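Local coordinates for protein malate oxidoreductase (PDB 1VL6) that probably catalyses the NAD-dependent oxidative decarboxylation of malate to pyruvate, at residues 357-362 and 377-382; 177-182 and 209-214. All blocks are in the same frame, centred on the assembly; numbering follows the deposited sequence.

Contact 1. Residues 357-362 and 377-382; sequences ARSCEP and HLNVYT
Ser359 and Asn379 make the hydrogen bond of this contact: the amide ND2 of Asn379 donates to the hydroxyl OG of Ser359 over 2.9 Å. The bond is nearly straight, with an N-H...O angle of 173°, and OG lies in the amide plane of Asn379. The same OG is hydrogen-bonded to the carbonyl O of Ala355, one turn back, and thus ties the asparagine to Ala355 of helix 346-358. Asn379 CG stands anti to its own carbonyl carbon (chi1 -67°), which carries the amide out from helix 374-386 toward Ser359.

The second interaction is packing of a charged group on a polar one. Both segments belong to the NAD-binding domain of the malic enzyme family, where 357-362 continues from helix 346-358; 14 residues separate it from 377-382, the last three of them already in helix 374-386. Here the extended chain of Arg358 brings NH2 to 3.5 Å from Asn379 CG and to 3.7 Å from Asn379 CB. Guanidinium and amide planes are turned 38° against each other, an oblique approach. With an alanine at Asn379, Ser359 OG would probably lose its amide donor, and the guanidinium of Arg358 the group it lies against.

Beyond the pair, Ser359 also packs on Pro369 of the connecting loop. Asn379 touches Lys375 of a second subunit, and Leu378 meets its own counterpart there, which places this helix beside a subunit interface.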
loop_
_atom_site.group_PDB
_atom_site.type_symbol
_atom_site.label_atom_id
_atom_site.label_comp_id
_atom_site.label_asym_id
_atom_site.label_seq_id
_atom_site.Cartn_x
_atom_site.Cartn_y
_atom_site.Cartn_z
ATOM N N ALA A 357 -5.784 17.491 -27.593
ATOM C CA ALA A 357 -6.814 17.977 -28.501
ATOM C C ALA A 357 -7.529 16.831 -29.179
ATOM O O ALA A 357 -8.719 16.896 -29.398
ATOM C CB ALA A 357 -6.252 18.924 -29.544
ATOM N N ARG A 358 -6.807 15.785 -29.545
ATOM C CA ARG A 358 -7.436 14.736 -30.332
ATOM C C ARG A 358 -8.123 13.787 -29.350
ATOM O O ARG A 358 -8.782 12.839 -29.749
ATOM C CB ARG A 358 -6.447 14.013 -31.265
ATOM C CG ARG A 358 -5.596 12.986 -30.568
ATOM C CD ARG A 358 -4.528 12.301 -31.429
ATOM N NE ARG A 358 -3.666 11.488 -30.548
ATOM C CZ ARG A 358 -4.016 10.288 -30.064
ATOM N NH1 ARG A 358 -5.198 9.760 -30.381
ATOM N NH2 ARG A 358 -3.187 9.613 -29.258
ATOM N N SER A 359 -7.980 14.023 -28.052
ATOM C CA SER A 359 -8.534 13.055 -27.126
ATOM C C SER A 359 -10.041 13.264 -26.930
ATOM O O SER A 359 -10.621 12.690 -26.039
ATOM C CB SER A 359 -7.721 13.043 -25.817
ATOM O OG SER A 359 -6.474 12.340 -26.015
ATOM N N CYS A 360 -10.683 14.093 -27.760
ATOM C CA CYS A 360 -12.125 14.174 -27.751
ATOM C C CYS A 360 -12.601 14.665 -29.060
ATOM O O CYS A 360 -11.799 15.118 -29.853
ATOM C CB CYS A 360 -12.576 15.141 -26.680
ATOM S SG CYS A 360 -12.241 16.898 -26.995
ATOM N N GLU A 361 -13.907 14.548 -29.305
ATOM C CA GLU A 361 -14.557 15.219 -30.435
ATOM C C GLU A 361 -15.120 16.592 -29.937
ATOM O O GLU A 361 -16.041 16.688 -29.120
ATOM C CB GLU A 361 -15.595 14.291 -31.063
ATOM C CG GLU A 361 -16.049 14.703 -32.470
ATOM C CD GLU A 361 -14.890 14.880 -33.454
ATOM O OE1 GLU A 361 -14.116 13.893 -33.623
ATOM O OE2 GLU A 361 -14.748 15.995 -34.046
ATOM N N PRO A 362 -14.475 17.671 -30.350
ATOM C CA PRO A 362 -14.795 18.946 -29.760
ATOM C C PRO A 362 -16.196 19.401 -30.113
ATOM O O PRO A 362 -16.655 19.195 -31.221
ATOM C CB PRO A 362 -13.684 19.883 -30.250
ATOM C CG PRO A 362 -13.096 19.256 -31.424
ATOM C CD PRO A 362 -13.391 17.778 -31.335
ATOM N N HIS A 377 -4.540 10.606 -20.336
ATOM C CA HIS A 377 -3.242 10.441 -19.708
ATOM C C HIS A 377 -2.415 9.395 -20.418
ATOM O O HIS A 377 -1.228 9.547 -20.573
ATOM C CB HIS A 377 -3.422 10.093 -18.244
ATOM C CG HIS A 377 -4.217 11.111 -17.525
ATOM N ND1 HIS A 377 -3.793 12.413 -17.406
ATOM C CD2 HIS A 377 -5.432 11.046 -16.941
ATOM C CE1 HIS A 377 -4.709 13.104 -16.757
ATOM N NE2 HIS A 377 -5.713 12.301 -16.462
ATOM N N LEU A 378 -3.047 8.343 -20.870
ATOM C CA LEU A 378 -2.364 7.405 -21.740
ATOM C C LEU A 378 -1.887 8.032 -23.056
ATOM O O LEU A 378 -0.743 7.799 -23.488
ATOM C CB LEU A 378 -3.269 6.253 -22.102
ATOM C CG LEU A 378 -3.679 5.369 -20.947
ATOM C CD1 LEU A 378 -4.624 4.277 -21.452
ATOM C CD2 LEU A 378 -2.463 4.744 -20.280
ATOM N N ASN A 379 -2.742 8.814 -23.686
ATOM C CA ASN A 379 -2.371 9.415 -24.952
ATOM C C ASN A 379 -1.258 10.435 -24.820
ATOM O O ASN A 379 -0.363 10.457 -25.623
ATOM C CB ASN A 379 -3.554 10.057 -25.642
ATOM C CG ASN A 379 -4.598 9.047 -26.091
ATOM O OD1 ASN A 379 -4.352 7.836 -26.224
ATOM N ND2 ASN A 379 -5.790 9.543 -26.287
ATOM N N VAL A 380 -1.288 11.228 -23.781
ATOM C CA VAL A 380 -0.240 12.206 -23.557
ATOM C C VAL A 380 1.088 11.484 -23.265
ATOM O O VAL A 380 2.130 11.791 -23.823
ATOM C CB VAL A 380 -0.613 13.126 -22.377
ATOM C CG1 VAL A 380 0.558 13.985 -21.997
ATOM C CG2 VAL A 380 -1.819 13.968 -22.729
ATOM N N TYR A 381 1.038 10.514 -22.375
ATOM C CA TYR A 381 2.208 9.701 -22.099
ATOM C C TYR A 381 2.784 9.131 -23.378
ATOM O O TYR A 381 3.963 9.221 -23.596
ATOM C CB TYR A 381 1.888 8.555 -21.135
ATOM C CG TYR A 381 2.949 7.496 -21.126
ATOM C CD1 TYR A 381 4.172 7.716 -20.548
ATOM C CD2 TYR A 381 2.711 6.247 -21.676
ATOM C CE1 TYR A 381 5.148 6.708 -20.507
ATOM C CE2 TYR A 381 3.662 5.245 -21.652
ATOM C CZ TYR A 381 4.887 5.480 -21.074
ATOM O OH TYR A 381 5.840 4.476 -21.098
ATOM N N THR A 382 1.952 8.498 -24.196
ATOM C CA THR A 382 2.450 7.887 -25.437
ATOM C C THR A 382 3.071 8.955 -26.352
ATOM O O THR A 382 4.121 8.783 -26.950
ATOM C CB THR A 382 1.335 7.237 -26.220
ATOM O OG1 THR A 382 0.812 6.105 -25.524
ATOM C CG2 THR A 382 1.905 6.656 -27.485
#

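Contact 2. Residues 177-182 and 209-214; sequences AAFLNA and KFLLDL
The ring of Phe179 receives Leu211 on one face: methyl CD2 sits 3.8 Å from the ring centroid and 15° off the ring normal, a CH-pi contact over the face. The methyl is shifted toward the rim, and its closest ring atom is Phe179 CD2, at 3.7 Å from Leu211 CD2. Phe179 CG is anti to the backbone N (chi1 167°), a setting that swings the ring out from helix 166-186 toward helix 202-214. Phe266 also meets this ring, with planes at about 55°, while Phe291 of strand 289-292 touches it as well.

These two helices belong to the NAD-binding domain, and helix 202-214 follows strand 194-198 across a GxGxxG-type sequence that runs into the start of the helix, consistent with the Rossmann-type dinucleotide-binding fold expected of a malic enzyme.

One residue further along helix 166-186, Leu180 offers methyl CD1 to Leu214 CD1 at 4.1 Å, the two branched chains meeting methyl to methyl. Neither pair involves a hydrogen bond; the join is wholly apolar. Val353 of helix 346-358 also packs on Leu180, and Ser176 touches Leu214.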
loop_
_atom_site.group_PDB
_atom_site.type_symbol
_atom_site.label_atom_id
_atom_site.label_comp_id
_atom_site.label_asym_id
_atom_site.label_seq_id
_atom_site.Cartn_x
_atom_site.Cartn_y
_atom_site.Cartn_z
ATOM N N ALA A 177 -4.141 23.202 -26.478
ATOM C CA ALA A 177 -5.055 22.198 -27.027
ATOM C C ALA A 177 -6.471 22.732 -27.049
ATOM O O ALA A 177 -7.182 22.550 -28.007
ATOM C CB ALA A 177 -5.005 20.929 -26.232
ATOM N N ALA A 178 -6.885 23.388 -25.971
ATOM C CA ALA A 178 -8.223 23.968 -25.911
ATOM C C ALA A 178 -8.382 24.956 -27.051
ATOM O O ALA A 178 -9.412 24.996 -27.708
ATOM C CB ALA A 178 -8.422 24.669 -24.564
ATOM N N PHE A 179 -7.351 25.772 -27.269
ATOM C CA PHE A 179 -7.405 26.807 -28.306
ATOM C C PHE A 179 -7.564 26.191 -29.673
ATOM O O PHE A 179 -8.422 26.587 -30.442
ATOM C CB PHE A 179 -6.151 27.635 -28.305
ATOM C CG PHE A 179 -5.999 28.496 -29.516
ATOM C CD1 PHE A 179 -6.658 29.699 -29.616
ATOM C CD2 PHE A 179 -5.156 28.138 -30.533
ATOM C CE1 PHE A 179 -6.473 30.520 -30.700
ATOM C CE2 PHE A 179 -4.985 28.967 -31.632
ATOM C CZ PHE A 179 -5.639 30.151 -31.709
ATOM N N LEU A 180 -6.750 25.182 -29.961
ATOM C CA LEU A 180 -6.870 24.487 -31.269
ATOM C C LEU A 180 -8.252 23.942 -31.544
ATOM O O LEU A 180 -8.770 24.082 -32.655
ATOM C CB LEU A 180 -5.861 23.360 -31.404
ATOM C CG LEU A 180 -4.420 23.880 -31.480
ATOM C CD1 LEU A 180 -3.439 22.739 -31.384
ATOM C CD2 LEU A 180 -4.162 24.673 -32.740
ATOM N N ASN A 181 -8.860 23.314 -30.549
ATOM C CA ASN A 181 -10.192 22.756 -30.726
ATOM C C ASN A 181 -11.262 23.852 -30.834
ATOM O O ASN A 181 -12.154 23.794 -31.680
ATOM C CB ASN A 181 -10.474 21.752 -29.628
ATOM C CG ASN A 181 -9.836 20.384 -29.911
ATOM O OD1 ASN A 181 -9.301 20.116 -30.997
ATOM N ND2 ASN A 181 -9.910 19.515 -28.939
ATOM N N ALA A 182 -11.154 24.867 -30.003
ATOM C CA ALA A 182 -12.077 25.977 -30.120
ATOM C C ALA A 182 -11.999 26.613 -31.527
ATOM O O ALA A 182 -13.006 26.931 -32.139
ATOM C CB ALA A 182 -11.780 27.014 -29.020
ATOM N N LYS A 209 3.976 32.403 -26.314
ATOM C CA LYS A 209 4.976 31.724 -27.133
ATOM C C LYS A 209 4.447 30.448 -27.827
ATOM O O LYS A 209 4.809 30.171 -28.951
ATOM C CB LYS A 209 6.218 31.392 -26.282
ATOM C CG LYS A 209 7.117 32.578 -26.055
ATOM C CD LYS A 209 8.325 32.179 -25.275
ATOM C CE LYS A 209 9.341 33.294 -25.188
ATOM N NZ LYS A 209 10.492 32.758 -24.448
ATOM N N PHE A 210 3.607 29.671 -27.155
ATOM C CA PHE A 210 3.007 28.499 -27.793
ATOM C C PHE A 210 2.109 28.904 -28.920
ATOM O O PHE A 210 2.155 28.262 -29.962
ATOM C CB PHE A 210 2.180 27.641 -26.819
ATOM C CG PHE A 210 2.964 26.582 -26.106
ATOM C CD1 PHE A 210 3.925 26.917 -25.173
ATOM C CD2 PHE A 210 2.740 25.250 -26.362
ATOM C CE1 PHE A 210 4.646 25.946 -24.518
ATOM C CE2 PHE A 210 3.439 24.295 -25.698
ATOM C CZ PHE A 210 4.398 24.639 -24.779
ATOM N N LEU A 211 1.271 29.927 -28.716
ATOM C CA LEU A 211 0.379 30.361 -29.799
ATOM C C LEU A 211 1.191 30.796 -31.011
ATOM O O LEU A 211 0.845 30.468 -32.157
ATOM C CB LEU A 211 -0.565 31.476 -29.362
ATOM C CG LEU A 211 -1.568 31.104 -28.264
ATOM C CD1 LEU A 211 -2.263 32.354 -27.720
ATOM C CD2 LEU A 211 -2.577 30.111 -28.754
ATOM N N LEU A 212 2.286 31.506 -30.768
ATOM C CA LEU A 212 3.112 31.914 -31.896
ATOM C C LEU A 212 3.696 30.709 -32.586
ATOM O O LEU A 212 3.577 30.623 -33.755
ATOM C CB LEU A 212 4.196 32.896 -31.504
ATOM C CG LEU A 212 3.689 34.257 -30.981
ATOM C CD1 LEU A 212 4.789 35.013 -30.196
ATOM C CD2 LEU A 212 3.080 35.156 -32.060
ATOM N N ASP A 213 4.286 29.780 -31.864
ATOM C CA ASP A 213 4.759 28.519 -32.438
ATOM C C ASP A 213 3.709 27.813 -33.248
ATOM O O ASP A 213 4.038 27.190 -34.244
ATOM C CB ASP A 213 5.061 27.499 -31.361
ATOM C CG ASP A 213 6.423 27.543 -30.889
ATOM O OD1 ASP A 213 7.200 28.397 -31.383
ATOM O OD2 ASP A 213 6.792 26.746 -29.981
ATOM N N LEU A 214 2.475 27.807 -32.750
ATOM C CA LEU A 214 1.404 27.074 -33.401
ATOM C C LEU A 214 0.965 27.715 -34.717
ATOM O O LEU A 214 0.500 27.014 -35.615
ATOM C CB LEU A 214 0.217 26.835 -32.469
ATOM C CG LEU A 214 0.437 25.707 -31.438
ATOM C CD1 LEU A 214 -0.690 25.682 -30.448
ATOM C CD2 LEU A 214 0.578 24.365 -32.115
#

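How the contacts relate
Both contacts lie in the NAD-binding domain, their centres 15 Å apart, and they come in series along the chain: contact 2 closes before contact 1 opens. Contact 2 joins helices 166-186 and 202-214; contact 1 joins the 357-362 region, which starts on helix 346-358, to helix 374-386. They meet directly where Asn181 ND2 probably hydrogen-bonds to Ala357 O at 2.9 Å, with Pro362 CB packed 3.8 Å from Asn181 CB. Through Ala177 on Ile356, Phe210 on Leu349 and Val380 on Ala352, helix 346-358 lies between the helix pair of the probable Rossmann-type fold and helix 374-386, which touches a second subunit.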